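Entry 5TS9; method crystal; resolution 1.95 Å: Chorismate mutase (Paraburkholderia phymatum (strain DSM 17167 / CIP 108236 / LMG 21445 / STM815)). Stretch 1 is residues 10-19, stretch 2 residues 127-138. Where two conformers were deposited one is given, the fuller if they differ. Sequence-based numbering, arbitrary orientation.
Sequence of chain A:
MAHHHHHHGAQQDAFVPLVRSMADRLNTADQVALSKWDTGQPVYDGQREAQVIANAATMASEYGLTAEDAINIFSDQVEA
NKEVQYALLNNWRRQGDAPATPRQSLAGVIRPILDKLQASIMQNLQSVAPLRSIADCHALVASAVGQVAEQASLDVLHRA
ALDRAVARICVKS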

ATOM      1  N   ALA A  10     -13.020  23.343  13.996  1.00 47.41           N
ATOM      2  CA  ALA A  10     -11.660  23.859  13.912  1.00 41.51           C
ATOM      3  C   ALA A  10     -10.656  22.718  13.964  1.00 43.19           C
ATOM      4  O   ALA A  10      -9.718  22.663  13.161  1.00 36.91           O
ATOM      5  CB  ALA A  10     -11.402  24.856  15.039  1.00 37.60           C
ATOM      6  N   GLN A  11     -10.849  21.785  14.904  1.00 41.88           N
ATOM      7  CA  GLN A  11     -10.010  20.595  14.955  1.00 44.19           C
ATOM      8  C   GLN A  11     -10.213  19.736  13.715  1.00 48.67           C
ATOM      9  O   GLN A  11      -9.238  19.276  13.112  1.00 47.33           O
ATOM     10  CB  GLN A  11     -10.306  19.791  16.223  1.00 47.18           C
ATOM     11  CG  GLN A  11      -9.340  20.034  17.374  1.00 46.99           C
ATOM     12  CD  GLN A  11      -9.735  19.286  18.645  1.00 50.96           C
ATOM     13  OE1 GLN A  11     -10.597  18.402  18.617  1.00 48.66           O
ATOM     14  NE2 GLN A  11      -9.112  19.651  19.773  1.00 47.81           N
ATOM     15  N   GLN A  12     -11.471  19.525  13.307  1.00 56.60           N
ATOM     16  CA  GLN A  12     -11.752  18.732  12.113  1.00 62.18           C
ATOM     17  C   GLN A  12     -11.079  19.305  10.875  1.00 59.74           C
ATOM     18  O   GLN A  12     -10.880  18.578   9.896  1.00 63.33           O
ATOM     19  CB  GLN A  12     -13.266  18.631  11.888  1.00 67.56           C
ATOM     20  N   ASP A  13     -10.739  20.596  10.895  1.00 58.38           N
ATOM     21  CA  ASP A  13      -9.973  21.224   9.833  1.00 53.09           C
ATOM     22  C   ASP A  13      -8.477  21.160  10.062  1.00 43.26           C
ATOM     23  O   ASP A  13      -7.716  21.357   9.109  1.00 34.92           O
ATOM     24  CB  ASP A  13     -10.349  22.707   9.680  1.00 53.53           C
ATOM     25  CG  ASP A  13     -11.691  22.905   9.025  1.00 63.20           C
ATOM     26  OD1 ASP A  13     -12.118  24.073   8.909  1.00 65.82           O
ATOM     27  OD2 ASP A  13     -12.323  21.892   8.639  1.00 71.04           O
ATOM     28  N   ALA A  14      -8.046  20.913  11.303  1.00 42.19           N
ATOM     29  CA  ALA A  14      -6.654  21.164  11.671  1.00 45.99           C
ATOM     30  C   ALA A  14      -5.678  20.280  10.897  1.00 35.53           C
ATOM     31  O   ALA A  14      -4.532  20.683  10.647  1.00 35.06           O
ATOM     32  CB  ALA A  14      -6.474  20.956  13.170  1.00 51.38           C
ATOM     33  N   PHE A  15      -6.098  19.083  10.514  1.00 27.96           N
ATOM     34  CA  PHE A  15      -5.219  18.188   9.775  1.00 26.42           C
ATOM     35  C   PHE A  15      -5.282  18.411   8.270  1.00 26.40           C
ATOM     36  O   PHE A  15      -4.550  17.738   7.522  1.00 22.43           O
ATOM     37  CB  PHE A  15      -5.558  16.727  10.111  1.00 28.64           C
ATOM     38  CG  PHE A  15      -5.144  16.317  11.503  1.00 26.16           C
ATOM     39  CD1 PHE A  15      -3.825  16.014  11.784  1.00 24.55           C
ATOM     40  CD2 PHE A  15      -6.071  16.261  12.534  1.00 36.82           C
ATOM     41  CE1 PHE A  15      -3.429  15.651  13.070  1.00 24.41           C
ATOM     42  CE2 PHE A  15      -5.687  15.903  13.820  1.00 28.88           C
ATOM     43  CZ  PHE A  15      -4.373  15.593  14.090  1.00 23.68           C
ATOM     44  N   VAL A  16      -6.117  19.335   7.800  1.00 23.13           N
ATOM     45  CA  VAL A  16      -6.339  19.440   6.356  1.00 25.70           C
ATOM     46  C   VAL A  16      -5.087  19.898   5.611  1.00 20.51           C
ATOM     47  O   VAL A  16      -4.775  19.313   4.566  1.00 20.17           O
ATOM     48  CB  VAL A  16      -7.529  20.352   6.033  1.00 28.82           C
ATOM     49  CG1 VAL A  16      -7.477  20.770   4.576  1.00 27.42           C
ATOM     50  CG2 VAL A  16      -8.823  19.621   6.324  1.00 29.79           C
ATOM     51  N   PRO A  17      -4.358  20.936   6.060  1.00 24.10           N
ATOM     52  CA  PRO A  17      -3.119  21.291   5.342  1.00 22.65           C
ATOM     53  C   PRO A  17      -2.084  20.169   5.310  1.00 24.70           C
ATOM     54  O   PRO A  17      -1.411  19.979   4.287  1.00 22.13           O
ATOM     55  CB  PRO A  17      -2.614  22.530   6.107  1.00 24.02           C
ATOM     56  CG  PRO A  17      -3.839  23.116   6.727  1.00 24.89           C
ATOM     57  CD  PRO A  17      -4.670  21.921   7.115  1.00 24.72           C
ATOM     58  N   LEU A  18      -1.942  19.405   6.393  1.00 19.88           N
ATOM     59  CA  LEU A  18      -1.040  18.257   6.367  1.00 18.93           C
ATOM     60  C   LEU A  18      -1.502  17.215   5.350  1.00 20.79           C
ATOM     61  O   LEU A  18      -0.710  16.741   4.522  1.00 17.90           O
ATOM     62  CB  LEU A  18      -0.940  17.644   7.768  1.00 19.73           C
ATOM     63  CG  LEU A  18      -0.173  16.318   7.921  1.00 18.41           C
ATOM     64  CD1 LEU A  18       1.212  16.448   7.349  1.00 18.29           C
ATOM     65  CD2 LEU A  18      -0.108  15.938   9.397  1.00 19.03           C
ATOM     66  N   VAL A  19      -2.792  16.856   5.387  1.00 18.00           N
ATOM     67  CA  VAL A  19      -3.325  15.832   4.482  1.00 16.83           C
ATOM     68  C   VAL A  19      -3.262  16.320   3.044  1.00 19.13           C
ATOM     69  O   VAL A  19      -3.024  15.542   2.118  1.00 15.90           O
ATOM     70  CB  VAL A  19      -4.763  15.456   4.908  1.00 21.13           C
ATOM     71  CG1 VAL A  19      -5.453  14.551   3.873  1.00 20.43           C
ATOM     72  CG2 VAL A  19      -4.734  14.762   6.258  1.00 20.47           C
ATOM     73  N   SER A 127       3.287  21.788  12.808  1.00 25.85           N
ATOM     74  CA  SER A 127       2.170  22.672  13.127  1.00 33.03           C
ATOM     75  C   SER A 127       1.034  21.941  13.833  1.00 34.58           C
ATOM     76  O   SER A 127       0.351  22.535  14.668  1.00 31.63           O
ATOM     77  CB  SER A 127       1.641  23.339  11.860  1.00 30.32           C
ATOM     78  OG  SER A 127       2.612  24.190  11.296  1.00 35.38           O
ATOM     79  N   VAL A 128       0.810  20.662  13.525  1.00 30.22           N
ATOM     80  CA  VAL A 128      -0.336  19.954  14.090  1.00 25.03           C
ATOM     81  C   VAL A 128       0.072  19.024  15.234  1.00 32.89           C
ATOM     82  O   VAL A 128      -0.768  18.283  15.759  1.00 32.28           O
ATOM     83  CB  VAL A 128      -1.112  19.201  12.997  1.00 32.68           C
ATOM     84  CG1 VAL A 128      -0.466  17.852  12.670  1.00 28.96           C
ATOM     85  CG2 VAL A 128      -2.554  19.043  13.391  1.00 36.86           C
ATOM     86  N   ALA A 129       1.337  19.076  15.652  1.00 28.26           N
ATOM     87  CA  ALA A 129       1.912  18.277  16.726  1.00 31.36           C
ATOM     88  C   ALA A 129       1.006  18.147  17.950  1.00 41.78           C
ATOM     89  O   ALA A 129       0.880  17.042  18.486  1.00 45.22           O
ATOM     90  CB  ALA A 129       3.262  18.865  17.147  1.00 36.21           C
ATOM     91  N   PRO A 130       0.373  19.229  18.437  1.00 48.37           N
ATOM     92  CA  PRO A 130      -0.506  19.062  19.605  1.00 55.21           C
ATOM     93  C   PRO A 130      -1.594  18.018  19.415  1.00 53.64           C
ATOM     94  O   PRO A 130      -1.816  17.218  20.327  1.00 58.45           O
ATOM     95  CB  PRO A 130      -1.102  20.463  19.802  1.00 58.23           C
ATOM     96  CG  PRO A 130      -0.095  21.372  19.246  1.00 56.79           C
ATOM     97  CD  PRO A 130       0.492  20.655  18.064  1.00 50.63           C
ATOM     98  N   LEU A 131      -2.264  17.980  18.260  1.00 41.30           N
ATOM     99  CA  LEU A 131      -3.431  17.120  18.102  1.00 33.36           C
ATOM    100  C   LEU A 131      -3.094  15.688  17.714  1.00 30.42           C
ATOM    101  O   LEU A 131      -4.018  14.886  17.541  1.00 30.87           O
ATOM    102  CB  LEU A 131      -4.382  17.704  17.061  1.00 26.88           C
ATOM    103  CG  LEU A 131      -4.687  19.174  17.313  1.00 33.53           C
ATOM    104  CD1 LEU A 131      -4.935  19.842  16.005  1.00 38.00           C
ATOM    105  CD2 LEU A 131      -5.882  19.330  18.234  1.00 37.60           C
ATOM    106  N   ARG A 132      -1.813  15.350  17.556  1.00 29.96           N
ATOM    107  CA  ARG A 132      -1.470  14.021  17.066  1.00 27.87           C
ATOM    108  C   ARG A 132      -1.740  12.931  18.099  1.00 29.06           C
ATOM    109  O   ARG A 132      -1.949  11.773  17.723  1.00 24.22           O
ATOM    110  CB  ARG A 132      -0.007  14.004  16.617  1.00 29.91           C
ATOM    111  CG  ARG A 132       0.238  14.818  15.339  1.00 22.98           C
ATOM    112  CD  ARG A 132       1.685  14.738  14.906  1.00 22.65           C
ATOM    113  NE  ARG A 132       2.002  13.392  14.430  1.00 24.84           N
ATOM    114  CZ  ARG A 132       3.224  12.978  14.116  1.00 24.98           C
ATOM    115  NH1 ARG A 132       4.257  13.815  14.245  1.00 22.17           N
ATOM    116  NH2 ARG A 132       3.407  11.734  13.675  1.00 24.20           N
ATOM    117  N   SER A 133      -1.771  13.266  19.389  1.00 27.96           N
ATOM    118  CA  SER A 133      -2.073  12.276  20.415  1.00 27.48           C
ATOM    119  C   SER A 133      -3.447  12.491  21.043  1.00 33.08           C
ATOM    120  O   SER A 133      -3.738  11.911  22.094  1.00 29.83           O
ATOM    121  CB  SER A 133      -0.984  12.280  21.484  1.00 40.40           C
ATOM    122  OG  SER A 133      -0.991  13.500  22.208  1.00 42.14           O
ATOM    123  N   ILE A 134      -4.299  13.300  20.413  1.00 28.36           N
ATOM    124  CA  ILE A 134      -5.630  13.583  20.923  1.00 34.39           C
ATOM    125  C   ILE A 134      -6.526  12.376  20.683  1.00 33.33           C
ATOM    126  O   ILE A 134      -6.314  11.601  19.751  1.00 27.69           O
ATOM    127  CB  ILE A 134      -6.177  14.863  20.261  1.00 39.08           C
ATOM    128  CG1 ILE A 134      -7.241  15.509  21.127  1.00 41.31           C
ATOM    129  CG2 ILE A 134      -6.718  14.581  18.859  1.00 39.88           C
ATOM    130  CD1 ILE A 134      -7.759  16.789  20.542  1.00 47.94           C
ATOM    131  N   ALA A 135      -7.531  12.207  21.547  1.00 32.56           N
ATOM    132  CA  ALA A 135      -8.311  10.968  21.557  1.00 35.67           C
ATOM    133  C   ALA A 135      -9.025  10.722  20.233  1.00 34.32           C
ATOM    134  O   ALA A 135      -9.075   9.586  19.754  1.00 37.53           O
ATOM    135  CB  ALA A 135      -9.324  10.985  22.708  1.00 36.63           C
ATOM    136  N   ASP A 136      -9.606  11.763  19.633  1.00 33.46           N
ATOM    137  CA  ASP A 136     -10.284  11.546  18.359  0.62 35.71           C
ATOM    138  C   ASP A 136      -9.380  11.831  17.163  1.00 32.08           C
ATOM    139  O   ASP A 136      -9.856  12.223  16.099  1.00 32.93           O
ATOM    140  CB  ASP A 136     -11.575  12.360  18.285  0.62 37.99           C
ATOM    141  CG  ASP A 136     -11.375  13.799  18.635  0.62 38.74           C
ATOM    142  OD1 ASP A 136     -10.212  14.213  18.805  0.62 40.73           O
ATOM    143  OD2 ASP A 136     -12.385  14.514  18.750  0.62 43.62           O
ATOM    144  N   CYS A 137      -8.084  11.578  17.304  1.00 25.76           N
ATOM    145  CA  CYS A 137      -7.187  11.838  16.178  1.00 24.22           C
ATOM    146  C   CYS A 137      -7.555  11.003  14.952  1.00 22.91           C
ATOM    147  O   CYS A 137      -7.525  11.506  13.819  1.00 22.02           O
ATOM    148  CB  CYS A 137      -5.737  11.589  16.592  1.00 23.94           C
ATOM    149  SG  CYS A 137      -4.579  11.905  15.253  1.00 25.15           S
ATOM    150  N   HIS A 138      -7.877   9.719  15.142  1.00 26.70           N
ATOM    151  CA  HIS A 138      -8.184   8.871  13.987  1.00 22.56           C
ATOM    152  C   HIS A 138      -9.376   9.414  13.208  1.00 24.50           C
ATOM    153  O   HIS A 138      -9.336   9.508  11.973  1.00 20.81           O
ATOM    154  CB  HIS A 138      -8.465   7.435  14.420  1.00 22.02           C
ATOM    155  CG  HIS A 138      -7.248   6.655  14.795  1.00 30.73           C
ATOM    156  ND1 HIS A 138      -6.179   6.483  13.945  1.00 31.66           N
ATOM    157  CD2 HIS A 138      -6.952   5.962  15.918  1.00 34.80           C
ATOM    158  CE1 HIS A 138      -5.265   5.737  14.536  1.00 29.59           C
ATOM    159  NE2 HIS A 138      -5.709   5.410  15.735  1.00 37.18           N
TER

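The most unusual feature of this contact is the setting of the F15 ring, which has a methyl group over one face, backbone atoms at its edge and a sulfur placed obliquely. V128 CG2 lies 3.8 Å from the centroid of the F15 ring, 25° off the ring normal, so the methyl sits over the face in a CH-pi arrangement; its nearest ring atom is F15 CE1, 3.5 Å from V128 CG2. At the edge, near the ring plane, F15 CZ comes within 3.5 Å of L131 O and 4.3 Å of R132 N. C137 SG stands 4.7 Å from the ring centroid at 45° to the normal, a sulfur-aromatic contact that is neither face-on nor edge-on; the nearest pair is F15 CZ to C137 SG at 3.9 Å. That sulfur is also bonded covalently to a group elsewhere in the structure.

F15 gives up more area to the other stretch than any other residue here, 95 Å² of a summed 404 Å², although its CA-to-CB bond points sideways. With chi1 at -72° and chi2 at -78°, the end of the side chain comes nearer than its root, and F15 CZ also packs 3.6 Å from L131 CB.

No hydrogen bond crosses between the stretches, so the evidence for their association is packing. V128, whose CA-to-CB bond points toward stretch 1, uses both methyls: while CG2 covers the ring, V128 CG1 meets L18 CD2 at 3.8 Å. V128 CG2 also lies 3.8 Å from A14 O and, more loosely, 4.4 Å from A14 CB. The A14 side chain, likewise directed toward its partner, is closely approached by L131, with A14 CB 3.4 Å from L131 CD1.

L131 thus touches stretch 1 at several points, and its other methyl reaches Q11, with L131 CD2 3.6 Å from Q11 NE2. The Q11 amide extends along the apolar surface rather than finding a polar partner across the contact: Q11 NE2 lies 3.3 Å from I134 CD1, and Q11 OE1 is 4.2 Å from D136 OD1, a proximity of two acceptor oxygens and not a hydrogen bond.

Backbone hydrogen bonds lie within each stretch. Within stretch 2, L131 N donates to V128 O at 2.9 Å, and C137 N donates to I134 O at 3.0 Å across the type I turn from I134 to C137. Within stretch 1, V19 N donates to F15 O at 2.9 Å, linking the residue that carries the central ring to the helix that follows.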